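Local coordinates for SCARECROW-LIKE protein 7 (Oryza sativa Japonica Group, PDB 5HYZ) that probably acts as a GRAS-family transcription factor that binds DNA and takes part in plant development and abiotic stress resistance, at residues A2-S7 with R30-D35; F45-A50 with N257-Y262; I101-G106 with P327-A332; A93-N98 with R333-L338; V114-V119 with S193-E198. One frame throughout, in Å; residues are numbered along the deposited sequence.

In the fold
The five contacts all lie in the GRAS domain, which joins a helix bundle to a Rossmann-like core. Contacts 1 and 2 lie in the bundle and touch, with centres about 11 Å apart, where helix 39-57 follows helix 23-32. Contacts 3 and 4 share helix 89-104, with centres about 10 Å apart, and both reach the second subunit of the homodimer. Contact 5 lies in the core, at strand 110-118, which follows that helix. Its centre is about 45 Å from that of contact 1. Along the chain, contact 1 closes first. Contact 3 nests inside contact 4, and contact 5 inside both. Contact 2 alternates with contacts 3 and 4, so the sequence passes repeatedly between core and bundle.

Contact 1. Residues A2-S7 with R30-D35; sequences APILQS and RAAATD
Ile4 meets Ala32 and Ala33 through a single methyl group, CD1. This methyl lies 3.6 Å from Ala32 CB, end against end. The same CD1 is also 3.6 Å from the backbone Ala33 N, and it comes within 4.3 Å of Ala33 CB. The interaction is apolar packing. It buries 93 Å² in all, of which Ile4 gives the larger share.

The reach of Ile4 comes from its torsions. CG1 stands opposite the backbone N (chi1 -171°), and CD1 continues the chain in an extended form (chi2 170°). The methyl is thus carried across to helix 23-32. It arrives where that helix ends, since Ala33 is the first residue to leave the helical backbone angles. The small side chains of Ala32 and Ala33 leave the long isoleucine to span most of the distance.

The contact joins the first turn of helix 3-16 to the last turn of helix 23-32. Both lie in the first of the predicted leucine repeat regions, in the helix bundle of the GRAS domain. Ala2 holds the N-cap position of the first helix, and its O accepts the backbone N of Gln6 at 3.0 Å. Helix 39-57 packs alongside, with Ala44 against Ile4 and Leu43 against Leu5. After Ala33 the chain turns toward that helix, and Thr34 and Glu41 are joined by backbone hydrogen bonding.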
# COMPACT_ATOMS: atom_id res chain seq x y z
N ALA A 2 26.56 -6.76 -17.45
CA ALA A 2 27.07 -8.05 -16.95
C ALA A 2 27.51 -8.98 -18.08
O ALA A 2 26.83 -9.09 -19.10
CB ALA A 2 26.02 -8.74 -16.11
N PRO A 3 28.66 -9.64 -17.89
CA PRO A 3 29.20 -10.44 -19.00
C PRO A 3 28.21 -11.50 -19.48
O PRO A 3 28.20 -11.78 -20.68
CB PRO A 3 30.45 -11.10 -18.40
CG PRO A 3 30.63 -10.55 -17.04
CD PRO A 3 29.65 -9.44 -16.82
N ILE A 4 27.43 -12.09 -18.58
CA ILE A 4 26.53 -13.16 -19.03
C ILE A 4 25.52 -12.57 -20.03
O ILE A 4 25.21 -13.19 -21.03
CB ILE A 4 25.83 -13.89 -17.85
CG1 ILE A 4 25.11 -15.14 -18.37
CG2 ILE A 4 24.94 -12.98 -17.05
CD1 ILE A 4 24.60 -16.05 -17.30
N LEU A 5 25.10 -11.33 -19.80
CA LEU A 5 24.13 -10.69 -20.69
C LEU A 5 24.77 -10.23 -21.99
O LEU A 5 24.19 -10.33 -23.05
CB LEU A 5 23.47 -9.52 -19.96
CG LEU A 5 22.71 -9.96 -18.70
CD1 LEU A 5 22.01 -8.76 -18.05
CD2 LEU A 5 21.71 -11.09 -18.98
N GLN A 6 26.00 -9.72 -21.92
CA GLN A 6 26.68 -9.37 -23.17
C GLN A 6 26.91 -10.63 -24.03
O GLN A 6 26.77 -10.61 -25.25
CB GLN A 6 28.02 -8.65 -22.90
CG GLN A 6 27.87 -7.16 -22.47
CD GLN A 6 26.99 -6.33 -23.42
OE1 GLN A 6 27.27 -6.21 -24.62
NE2 GLN A 6 25.92 -5.75 -22.88
N SER A 7 27.25 -11.73 -23.38
CA SER A 7 27.40 -12.99 -24.13
C SER A 7 26.09 -13.42 -24.75
O SER A 7 26.06 -13.85 -25.88
CB SER A 7 27.95 -14.09 -23.23
OG SER A 7 29.16 -13.64 -22.64
N ARG A 30 24.07 -21.00 -21.21
CA ARG A 30 23.16 -21.87 -20.48
C ARG A 30 23.81 -22.42 -19.20
O ARG A 30 23.15 -22.56 -18.18
CB ARG A 30 22.66 -22.99 -21.40
CG ARG A 30 21.65 -22.48 -22.47
CD ARG A 30 21.00 -23.60 -23.30
NE ARG A 30 21.84 -24.77 -23.29
CZ ARG A 30 21.63 -25.80 -22.48
NH1 ARG A 30 20.58 -25.81 -21.67
NH2 ARG A 30 22.44 -26.81 -22.51
N ALA A 31 25.11 -22.71 -19.25
CA ALA A 31 25.80 -23.26 -18.07
C ALA A 31 25.82 -22.22 -16.95
O ALA A 31 25.51 -22.50 -15.79
CB ALA A 31 27.24 -23.69 -18.43
N ALA A 32 26.16 -20.99 -17.33
CA ALA A 32 26.28 -19.90 -16.36
C ALA A 32 24.93 -19.44 -15.81
O ALA A 32 24.85 -18.99 -14.68
CB ALA A 32 27.02 -18.71 -17.02
N ALA A 33 23.89 -19.53 -16.61
CA ALA A 33 22.55 -19.10 -16.22
C ALA A 33 21.99 -20.01 -15.10
O ALA A 33 22.38 -21.16 -14.99
CB ALA A 33 21.61 -19.12 -17.44
N THR A 34 21.07 -19.49 -14.28
CA THR A 34 20.41 -20.24 -13.20
C THR A 34 19.09 -19.59 -12.86
O THR A 34 19.11 -18.41 -12.55
CB THR A 34 21.15 -20.19 -11.84
OG1 THR A 34 22.57 -20.32 -11.98
CG2 THR A 34 20.56 -21.19 -10.90
N ASP A 35 18.00 -20.34 -12.81
CA ASP A 35 16.75 -19.75 -12.35
C ASP A 35 16.71 -19.51 -10.83
O ASP A 35 15.69 -19.07 -10.29
CB ASP A 35 15.56 -20.59 -12.80
CG ASP A 35 15.50 -21.96 -12.14
OD1 ASP A 35 16.39 -22.31 -11.34
OD2 ASP A 35 14.54 -22.69 -12.42

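Contact 2. Residues F45-A50 with N257-Y262; sequences FYFADA and NALSYY
Two nearly antiparallel helices of the GRAS helix bundle pack here, one from the first predicted leucine repeat region and one from the predicted PFYRE region. Their short segments run at 157° to each other, with axes 11.6 Å apart at closest approach. One aromatic side chain, Phe47, reaches from one helix to the other.

Its ring meets Leu259 over one face, and Ala258 and Tyr262 at the edge. Methyl CD1 of Leu259 makes a CH-pi contact, 3.6 Å from the centroid of the Phe47 ring and almost on the ring normal. The methyl is therefore nearly centred on the ring. In Leu259, chi1 (-169°) turns CG toward the ring, and chi2 (69°) then sets CD1 over it.

The far end of the ring reaches the opposing backbone. Phe47 CZ is 3.5 Å from Leu259 N, and it lies 3.8 Å from Ala258 CB, which is at the ring edge. Phe47 CE1 approaches Tyr262 CB at 4.0 Å, again near the ring plane. Tyr262 thus takes part through its CB. The Phe47 and Tyr262 side chains cross at about a right angle.

All four touching residues are buried. Phe255 meets the Phe47 ring edge-to-face, while Ile292 also packs on Phe47. Leu8 touches both Phe47 and Leu259, so helices 3-16, 251-272 and 278-296 all meet this side chain of helix 39-57.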
# COMPACT_ATOMS: atom_id res chain seq x y z
N PHE A 45 18.80 -17.28 -17.91
CA PHE A 45 18.14 -18.58 -17.97
C PHE A 45 16.92 -18.58 -18.89
O PHE A 45 16.80 -19.43 -19.80
CB PHE A 45 17.77 -19.04 -16.55
CG PHE A 45 16.98 -20.33 -16.52
CD1 PHE A 45 17.64 -21.55 -16.42
CD2 PHE A 45 15.61 -20.32 -16.59
CE1 PHE A 45 16.92 -22.75 -16.41
CE2 PHE A 45 14.86 -21.52 -16.58
CZ PHE A 45 15.54 -22.75 -16.48
N TYR A 46 16.00 -17.63 -18.68
CA TYR A 46 14.78 -17.66 -19.49
C TYR A 46 15.05 -17.25 -20.93
O TYR A 46 14.45 -17.79 -21.87
CB TYR A 46 13.71 -16.77 -18.86
CG TYR A 46 13.32 -17.35 -17.52
CD1 TYR A 46 12.53 -18.50 -17.45
CD2 TYR A 46 13.77 -16.77 -16.33
CE1 TYR A 46 12.18 -19.05 -16.22
CE2 TYR A 46 13.43 -17.32 -15.12
CZ TYR A 46 12.65 -18.47 -15.08
OH TYR A 46 12.33 -19.01 -13.85
N PHE A 47 15.95 -16.28 -21.13
CA PHE A 47 16.27 -15.89 -22.52
C PHE A 47 17.03 -16.96 -23.29
O PHE A 47 16.80 -17.14 -24.46
CB PHE A 47 17.07 -14.58 -22.52
CG PHE A 47 16.19 -13.38 -22.58
CD1 PHE A 47 15.53 -12.93 -21.43
CD2 PHE A 47 16.00 -12.71 -23.77
CE1 PHE A 47 14.71 -11.78 -21.48
CE2 PHE A 47 15.14 -11.60 -23.84
CZ PHE A 47 14.51 -11.13 -22.68
N ALA A 48 17.94 -17.65 -22.65
CA ALA A 48 18.70 -18.70 -23.33
C ALA A 48 17.81 -19.85 -23.66
O ALA A 48 17.96 -20.49 -24.69
CB ALA A 48 19.86 -19.16 -22.44
N ASP A 49 16.83 -20.11 -22.79
CA ASP A 49 15.83 -21.13 -23.11
C ASP A 49 15.02 -20.77 -24.35
O ASP A 49 14.76 -21.60 -25.24
CB ASP A 49 14.92 -21.32 -21.90
CG ASP A 49 14.01 -22.54 -22.03
OD1 ASP A 49 14.45 -23.64 -21.65
OD2 ASP A 49 12.88 -22.40 -22.54
N ALA A 50 14.57 -19.51 -24.40
CA ALA A 50 13.79 -19.09 -25.54
C ALA A 50 14.63 -19.15 -26.81
O ALA A 50 14.12 -19.54 -27.87
CB ALA A 50 13.23 -17.65 -25.33
N ASN A 257 15.79 -5.24 -26.95
CA ASN A 257 14.78 -4.43 -26.25
C ASN A 257 14.21 -5.22 -25.06
O ASN A 257 14.07 -4.73 -23.94
CB ASN A 257 13.67 -4.07 -27.25
CG ASN A 257 14.12 -3.09 -28.34
OD1 ASN A 257 15.21 -2.55 -28.25
ND2 ASN A 257 13.30 -2.90 -29.38
N ALA A 258 13.83 -6.46 -25.36
CA ALA A 258 13.25 -7.34 -24.35
C ALA A 258 14.24 -7.61 -23.24
O ALA A 258 13.89 -7.57 -22.06
CB ALA A 258 12.74 -8.69 -25.01
N LEU A 259 15.50 -7.87 -23.59
CA LEU A 259 16.49 -8.18 -22.55
C LEU A 259 16.69 -7.01 -21.60
O LEU A 259 16.74 -7.18 -20.40
CB LEU A 259 17.84 -8.57 -23.18
CG LEU A 259 18.82 -9.17 -22.17
CD1 LEU A 259 18.33 -10.55 -21.69
CD2 LEU A 259 20.18 -9.25 -22.83
N SER A 260 16.74 -5.80 -22.14
CA SER A 260 16.91 -4.63 -21.28
C SER A 260 15.68 -4.37 -20.36
O SER A 260 15.78 -4.13 -19.14
CB SER A 260 17.18 -3.40 -22.15
OG SER A 260 17.01 -2.25 -21.36
N TYR A 261 14.50 -4.46 -20.98
CA TYR A 261 13.24 -4.33 -20.24
C TYR A 261 13.10 -5.36 -19.09
O TYR A 261 12.85 -5.04 -17.90
CB TYR A 261 12.11 -4.45 -21.25
CG TYR A 261 10.72 -4.51 -20.66
CD1 TYR A 261 10.08 -3.37 -20.12
CD2 TYR A 261 10.04 -5.68 -20.67
CE1 TYR A 261 8.80 -3.50 -19.57
CE2 TYR A 261 8.77 -5.79 -20.16
CZ TYR A 261 8.17 -4.71 -19.62
OH TYR A 261 6.90 -4.99 -19.15
N TYR A 262 13.27 -6.64 -19.43
CA TYR A 262 13.13 -7.67 -18.41
C TYR A 262 14.27 -7.61 -17.38
O TYR A 262 14.08 -7.99 -16.24
CB TYR A 262 13.00 -9.06 -19.08
CG TYR A 262 11.56 -9.27 -19.54
CD1 TYR A 262 10.55 -9.48 -18.60
CD2 TYR A 262 11.21 -9.14 -20.89
CE1 TYR A 262 9.23 -9.58 -19.01
CE2 TYR A 262 9.93 -9.28 -21.29
CZ TYR A 262 8.93 -9.49 -20.33
OH TYR A 262 7.62 -9.57 -20.70

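Contact 3. Residues I101-G106 with P327-A332; sequences ILEATG and PLSNYA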
# COMPACT_ATOMS: atom_id res chain seq x y z
N ILE A 101 -9.35 10.23 -14.94
CA ILE A 101 -10.81 10.07 -15.06
C ILE A 101 -11.55 11.10 -14.18
O ILE A 101 -12.54 11.69 -14.57
CB ILE A 101 -11.18 8.65 -14.65
CG1 ILE A 101 -10.57 7.69 -15.71
CG2 ILE A 101 -12.71 8.50 -14.57
CD1 ILE A 101 -10.60 6.15 -15.30
N LEU A 102 -11.04 11.28 -12.96
CA LEU A 102 -11.68 12.20 -12.00
C LEU A 102 -11.71 13.59 -12.55
O LEU A 102 -12.72 14.28 -12.46
CB LEU A 102 -10.92 12.15 -10.65
CG LEU A 102 -11.54 12.91 -9.49
CD1 LEU A 102 -12.66 12.06 -9.02
CD2 LEU A 102 -10.57 13.11 -8.33
N GLU A 103 -10.60 14.01 -13.13
CA GLU A 103 -10.56 15.34 -13.68
C GLU A 103 -11.38 15.50 -14.95
O GLU A 103 -12.04 16.53 -15.13
CB GLU A 103 -9.12 15.72 -13.95
CG GLU A 103 -8.49 15.93 -12.55
CD GLU A 103 -6.97 16.22 -12.59
OE1 GLU A 103 -6.41 16.38 -13.70
OE2 GLU A 103 -6.34 16.24 -11.51
N ALA A 104 -11.37 14.49 -15.81
CA ALA A 104 -12.16 14.59 -17.05
C ALA A 104 -13.66 14.62 -16.84
O ALA A 104 -14.41 15.12 -17.67
CB ALA A 104 -11.80 13.42 -18.00
N THR A 105 -14.13 14.06 -15.74
CA THR A 105 -15.56 13.81 -15.56
C THR A 105 -16.14 14.69 -14.45
O THR A 105 -17.27 14.50 -14.05
CB THR A 105 -15.87 12.36 -15.21
OG1 THR A 105 -15.13 11.94 -14.06
CG2 THR A 105 -15.47 11.44 -16.38
N GLY A 106 -15.38 15.69 -14.01
CA GLY A 106 -15.83 16.58 -12.95
C GLY A 106 -17.16 17.27 -13.17
O GLY A 106 -17.90 17.43 -12.21
N PRO A 327 -3.29 16.35 -21.16
CA PRO A 327 -2.24 16.43 -20.11
C PRO A 327 -2.63 15.76 -18.82
O PRO A 327 -3.78 15.85 -18.42
CB PRO A 327 -2.09 17.94 -19.85
CG PRO A 327 -2.64 18.59 -21.05
CD PRO A 327 -3.76 17.68 -21.59
N LEU A 328 -1.71 15.07 -18.17
CA LEU A 328 -2.08 14.50 -16.89
C LEU A 328 -2.08 15.64 -15.82
O LEU A 328 -1.50 16.71 -16.03
CB LEU A 328 -1.15 13.37 -16.50
CG LEU A 328 -1.24 12.15 -17.42
CD1 LEU A 328 -0.15 11.07 -17.12
CD2 LEU A 328 -2.64 11.51 -17.42
N SER A 329 -2.77 15.34 -14.74
CA SER A 329 -3.02 16.22 -13.63
C SER A 329 -1.74 16.80 -13.18
O SER A 329 -0.67 16.12 -13.10
CB SER A 329 -3.64 15.44 -12.47
OG SER A 329 -3.69 16.19 -11.29
N ASN A 330 -1.91 18.02 -12.75
CA ASN A 330 -0.92 18.70 -11.99
C ASN A 330 -0.47 17.95 -10.75
O ASN A 330 0.61 18.26 -10.24
CB ASN A 330 -1.52 20.06 -11.56
CG ASN A 330 -1.91 20.91 -12.77
OD1 ASN A 330 -1.57 20.58 -13.90
ND2 ASN A 330 -2.66 22.00 -12.53
N TYR A 331 -1.37 17.07 -10.22
CA TYR A 331 -1.13 16.25 -9.05
C TYR A 331 -0.90 14.77 -9.36
O TYR A 331 -1.08 13.92 -8.49
CB TYR A 331 -2.33 16.38 -8.09
CG TYR A 331 -2.67 17.84 -7.85
CD1 TYR A 331 -1.74 18.71 -7.26
CD2 TYR A 331 -3.87 18.35 -8.25
CE1 TYR A 331 -2.03 20.08 -7.08
CE2 TYR A 331 -4.18 19.71 -8.05
CZ TYR A 331 -3.26 20.57 -7.47
OH TYR A 331 -3.52 21.93 -7.27
N ALA A 332 -0.48 14.45 -10.59
CA ALA A 332 -0.16 13.06 -10.93
C ALA A 332 1.25 12.74 -10.52
O ALA A 332 1.52 11.63 -10.06
CB ALA A 332 -0.35 12.81 -12.44
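Glu103 and Ser329 meet through a hydrogen bond. The hydroxyl OG of Ser329 donates to Glu103 OE2 at 2.7 Å. OE2 accepts with its syn lone pair, on the side of OE1. The glutamate chain is extended beyond CG (chi2 175°), so the carboxylate is carried well out from the helix to the serine. Gln99, one turn earlier, also donates its NE2 to Glu103 OE2. Two donors therefore hold this oxygen and should help to fix the carboxylate.

Close packing accompanies the bond. Glu103 OE1 lies 3.2 Å from Ser329 CB, so both carboxylate oxygens rest against the serine side chain.

Local hydrogen bonds shape each segment. Ser329 OG accepts from Tyr331 N at 2.7 Å, with an N-H...O angle of 157°. This is an ST turn. The hydroxyl thus links the carboxylate to the turn that leads into helix 332-339, where Tyr331 is the N-cap residue. Tyr331 also faces the second subunit, and its OH is hydrogen-bonded to Lys138 NZ of that subunit. On the other side Thr105 OG1 donates to Ile101 O at 2.7 Å, at the point where the chain leaves its helix.

The contact joins the end of helix 89-104, in the predicted VHIID region, to the loop between strand 325-326 and helix 332-339, in the predicted SAW region. In that loop Leu328 packs on Thr96 and Ala100 of helix 89-104.

Contact 4. Residues A93-N98 with R333-L338; sequences AHLTAN and RSQADL
Gln335 has the largest area buried here, and its amide group lies against Leu95. The amide nitrogen NE2 donates to the backbone Leu95 O at 2.9 Å. The bond is weak, for its N-H...O angle is only 139°. NE2 also lies 3.6 Å from Leu95 CB, so the amide packs alongside the base of the leucine side chain. The glutamine reaches this far because chi1 and chi2 (176° and 179°) leave its chain fully extended toward helix 89-104.

Two waters complete the link. One donates both to Leu95 O, at 3.0 Å, and to Gln335 OE1, at 2.6 Å. It joins the same two residues as the direct bond and engages the amide oxygen. The arrangement bridges two helices, 89-104 from the predicted VHIID region and 332-339 from the predicted SAW region, on one side of the Rossmann-like core. Leu95 O lies within helix 89-104, and it receives both the amide and the water.

Thr96 is the third partner. The second water donates to Thr96 OG1 at 2.7 Å and accepts from Gln335 NE2 at 2.8 Å. NE2 therefore has two acceptors, and the amide is gripped at both its ends. Thr96 OG1 is also bonded to Phe92 O, one turn back in its helix. The second subunit borders helix 332-339. Gln129 of that subunit packs on Gln335 and is hydrogen-bonded to Ser334 OG.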
# COMPACT_ATOMS: atom_id res chain seq x y z
N ALA A 93 -0.27 2.53 -11.98
CA ALA A 93 -1.10 2.67 -13.18
C ALA A 93 -2.55 3.06 -12.83
O ALA A 93 -3.14 4.03 -13.36
CB ALA A 93 -1.06 1.33 -13.92
N HIS A 94 -3.14 2.29 -11.92
CA HIS A 94 -4.53 2.61 -11.51
C HIS A 94 -4.75 3.99 -10.96
O HIS A 94 -5.71 4.65 -11.28
CB HIS A 94 -4.98 1.62 -10.40
CG HIS A 94 -5.05 0.22 -10.87
ND1 HIS A 94 -5.11 -0.86 -10.01
CD2 HIS A 94 -5.08 -0.28 -12.13
CE1 HIS A 94 -5.18 -1.97 -10.73
NE2 HIS A 94 -5.17 -1.65 -12.01
N LEU A 95 -3.91 4.37 -10.02
CA LEU A 95 -4.10 5.69 -9.43
C LEU A 95 -3.87 6.81 -10.43
O LEU A 95 -4.58 7.81 -10.39
CB LEU A 95 -3.18 5.90 -8.20
CG LEU A 95 -3.60 4.97 -7.06
CD1 LEU A 95 -2.89 5.29 -5.75
CD2 LEU A 95 -5.17 4.79 -6.80
N THR A 96 -2.91 6.65 -11.35
CA THR A 96 -2.69 7.72 -12.30
C THR A 96 -3.87 7.81 -13.33
O THR A 96 -4.37 8.92 -13.63
CB THR A 96 -1.35 7.50 -13.04
OG1 THR A 96 -0.33 7.42 -12.05
CG2 THR A 96 -1.03 8.67 -13.96
N ALA A 97 -4.31 6.66 -13.79
CA ALA A 97 -5.51 6.62 -14.63
C ALA A 97 -6.74 7.24 -13.91
O ALA A 97 -7.50 8.04 -14.49
CB ALA A 97 -5.79 5.18 -15.03
N ASN A 98 -6.93 6.87 -12.63
CA ASN A 98 -8.08 7.36 -11.90
C ASN A 98 -8.06 8.86 -11.76
O ASN A 98 -9.10 9.52 -11.81
CB ASN A 98 -8.16 6.73 -10.49
CG ASN A 98 -8.68 5.31 -10.51
OD1 ASN A 98 -9.06 4.82 -11.58
ND2 ASN A 98 -8.75 4.65 -9.33
N ARG A 333 2.18 13.68 -10.66
CA ARG A 333 3.50 13.34 -10.20
C ARG A 333 3.52 13.26 -8.67
O ARG A 333 4.20 12.37 -8.11
CB ARG A 333 4.56 14.33 -10.71
CG ARG A 333 5.94 13.96 -10.20
CD ARG A 333 7.03 14.90 -10.71
NE ARG A 333 7.37 14.62 -12.10
CZ ARG A 333 8.36 13.80 -12.46
NH1 ARG A 333 9.07 13.18 -11.52
NH2 ARG A 333 8.61 13.61 -13.75
N SER A 334 2.82 14.17 -7.97
CA SER A 334 2.82 14.09 -6.52
C SER A 334 2.12 12.78 -6.10
O SER A 334 2.56 12.12 -5.16
CB SER A 334 2.12 15.30 -5.87
OG SER A 334 0.87 15.57 -6.51
N GLN A 335 1.03 12.43 -6.73
CA GLN A 335 0.35 11.19 -6.30
C GLN A 335 1.24 9.97 -6.49
O GLN A 335 1.30 9.03 -5.67
CB GLN A 335 -0.92 10.98 -7.08
CG GLN A 335 -1.57 9.70 -6.73
CD GLN A 335 -2.84 9.53 -7.48
OE1 GLN A 335 -3.91 9.45 -6.87
NE2 GLN A 335 -2.73 9.45 -8.84
N ALA A 336 1.98 9.98 -7.58
CA ALA A 336 2.93 8.88 -7.80
C ALA A 336 4.11 8.89 -6.84
O ALA A 336 4.52 7.83 -6.39
CB ALA A 336 3.39 8.90 -9.29
N ASP A 337 4.64 10.06 -6.46
CA ASP A 337 5.62 10.13 -5.38
C ASP A 337 5.10 9.68 -4.06
O ASP A 337 5.79 9.04 -3.29
CB ASP A 337 6.14 11.56 -5.25
CG ASP A 337 7.48 11.75 -5.93
OD1 ASP A 337 8.00 10.78 -6.54
OD2 ASP A 337 8.02 12.87 -5.86
N LEU A 338 3.84 9.98 -3.79
CA LEU A 338 3.26 9.55 -2.54
C LEU A 338 3.22 8.03 -2.52
O LEU A 338 3.52 7.38 -1.51
CB LEU A 338 1.85 10.13 -2.39
CG LEU A 338 1.05 9.64 -1.19
CD1 LEU A 338 1.82 9.83 0.13
CD2 LEU A 338 -0.35 10.28 -1.09
O HOH W 1 -6.10 8.53 -7.91
O HOH W 2 -0.24 9.28 -10.03

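Contact 5. Residues V114-V119 with S193-E198; sequences VDFGIV and SDFLVE
Phe195 and Val114 meet because of how each side chain leaves its backbone. In Phe195 the ring is swung away from the carbonyl carbon (chi1 -64°), which sends it across to strand 110-118. In Val114 the branch trans to the backbone N is CG1 (chi1 -179°), and this is the methyl that receives the ring. Val114 CG1 is 3.5 Å from Phe195 CE2 and 3.7 Å from Phe195 CD2. It meets the ring obliquely along its CD2–CE2 bond.

Phe116, two residues along, reaches CZ and CE2 of the same ring. Its CZ lies 3.6 Å from Phe195 CZ and 3.8 Å from Phe195 CE2. The two rings are oblique, with planes at 50° and centroids 5.7 Å apart. The side chains run at about a right angle to each other. All three residues are buried, and the contact is wholly apolar.

The surroundings continue this core. The ring of Phe116 also meets that of Phe207, with planes nearly parallel, and touches Val225. Phe195 packs on Leu183 and Leu228. Asp115, between the two touching residues, is held by Trp124 and Asn206.

Val114 and Asp115 end the predicted VHIID motif, on a strand that pairs in parallel with 141-148 and 202-208. Here the contact packs the loop before strand 202-208 against strand 110-118. A parallel sheet flanked by helices is characteristic of a Rossmann-like fold.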
# COMPACT_ATOMS: atom_id res chain seq x y z
N VAL A 114 -16.08 2.27 -18.68
CA VAL A 114 -15.94 1.04 -19.46
C VAL A 114 -14.56 0.52 -19.27
O VAL A 114 -13.59 1.16 -19.67
CB VAL A 114 -16.26 1.29 -20.96
CG1 VAL A 114 -16.13 -0.09 -21.76
CG2 VAL A 114 -17.67 1.83 -21.06
N ASP A 115 -14.42 -0.62 -18.62
CA ASP A 115 -13.11 -1.19 -18.35
C ASP A 115 -12.81 -2.36 -19.28
O ASP A 115 -13.40 -3.47 -19.12
CB ASP A 115 -13.00 -1.66 -16.87
CG ASP A 115 -11.56 -1.95 -16.45
OD1 ASP A 115 -10.61 -1.66 -17.21
OD2 ASP A 115 -11.33 -2.43 -15.31
N PHE A 116 -11.93 -2.14 -20.28
CA PHE A 116 -11.49 -3.22 -21.14
C PHE A 116 -10.33 -3.92 -20.48
O PHE A 116 -9.18 -3.42 -20.45
CB PHE A 116 -11.07 -2.70 -22.53
CG PHE A 116 -12.22 -2.35 -23.40
CD1 PHE A 116 -12.88 -3.34 -24.17
CD2 PHE A 116 -12.62 -1.02 -23.51
CE1 PHE A 116 -13.93 -2.96 -24.98
CE2 PHE A 116 -13.64 -0.60 -24.30
CZ PHE A 116 -14.33 -1.61 -25.07
N GLY A 117 -10.64 -5.03 -19.83
CA GLY A 117 -9.65 -5.88 -19.22
C GLY A 117 -9.66 -5.72 -17.70
O GLY A 117 -8.63 -5.60 -17.10
N ILE A 118 -10.83 -5.78 -17.08
CA ILE A 118 -10.85 -5.76 -15.61
C ILE A 118 -10.25 -7.03 -15.00
O ILE A 118 -10.42 -8.11 -15.51
CB ILE A 118 -12.29 -5.54 -15.07
CG1 ILE A 118 -12.32 -5.43 -13.54
CG2 ILE A 118 -13.22 -6.71 -15.47
CD1 ILE A 118 -13.61 -4.76 -13.05
N VAL A 119 -9.49 -6.89 -13.90
CA VAL A 119 -8.97 -8.08 -13.21
C VAL A 119 -9.75 -8.24 -11.89
O VAL A 119 -10.58 -9.10 -11.77
CB VAL A 119 -7.41 -7.96 -12.94
CG1 VAL A 119 -6.93 -9.22 -12.21
CG2 VAL A 119 -6.70 -7.80 -14.31
N SER A 193 -23.79 -0.72 -29.27
CA SER A 193 -25.03 -0.85 -28.54
C SER A 193 -24.88 -1.77 -27.31
O SER A 193 -25.68 -1.70 -26.39
CB SER A 193 -26.15 -1.39 -29.46
OG SER A 193 -25.76 -2.65 -29.91
N ASP A 194 -23.88 -2.65 -27.32
CA ASP A 194 -23.66 -3.57 -26.20
C ASP A 194 -23.27 -2.87 -24.92
O ASP A 194 -23.47 -3.41 -23.83
CB ASP A 194 -22.59 -4.60 -26.51
CG ASP A 194 -22.99 -5.50 -27.67
OD1 ASP A 194 -24.19 -5.83 -27.75
OD2 ASP A 194 -22.12 -5.83 -28.51
N PHE A 195 -22.76 -1.64 -25.04
CA PHE A 195 -22.33 -0.94 -23.82
C PHE A 195 -23.44 -0.16 -23.15
O PHE A 195 -23.24 0.34 -22.03
CB PHE A 195 -21.13 -0.04 -24.20
CG PHE A 195 -19.96 -0.86 -24.66
CD1 PHE A 195 -19.86 -1.35 -25.97
CD2 PHE A 195 -18.98 -1.23 -23.74
CE1 PHE A 195 -18.75 -2.15 -26.34
CE2 PHE A 195 -17.93 -2.02 -24.08
CZ PHE A 195 -17.79 -2.51 -25.37
N LEU A 196 -24.60 -0.04 -23.82
CA LEU A 196 -25.79 0.58 -23.21
C LEU A 196 -25.48 1.99 -22.65
O LEU A 196 -25.87 2.34 -21.53
CB LEU A 196 -26.36 -0.33 -22.12
CG LEU A 196 -26.75 -1.71 -22.67
CD1 LEU A 196 -27.03 -2.65 -21.49
CD2 LEU A 196 -28.05 -1.54 -23.48
N VAL A 197 -24.76 2.79 -23.44
CA VAL A 197 -24.42 4.16 -23.03
C VAL A 197 -25.65 5.03 -23.16
O VAL A 197 -26.54 4.76 -23.95
CB VAL A 197 -23.25 4.74 -23.87
CG1 VAL A 197 -21.97 3.91 -23.63
CG2 VAL A 197 -23.63 4.85 -25.35
N GLU A 198 -25.75 6.01 -22.28
CA GLU A 198 -26.91 6.92 -22.23
C GLU A 198 -26.46 8.34 -22.45
O GLU A 198 -25.34 8.74 -22.08
CB GLU A 198 -27.62 6.80 -20.90
CG GLU A 198 -28.09 5.38 -20.70
CD GLU A 198 -28.98 5.19 -19.52
OE1 GLU A 198 -28.76 5.83 -18.45
OE2 GLU A 198 -29.91 4.36 -19.66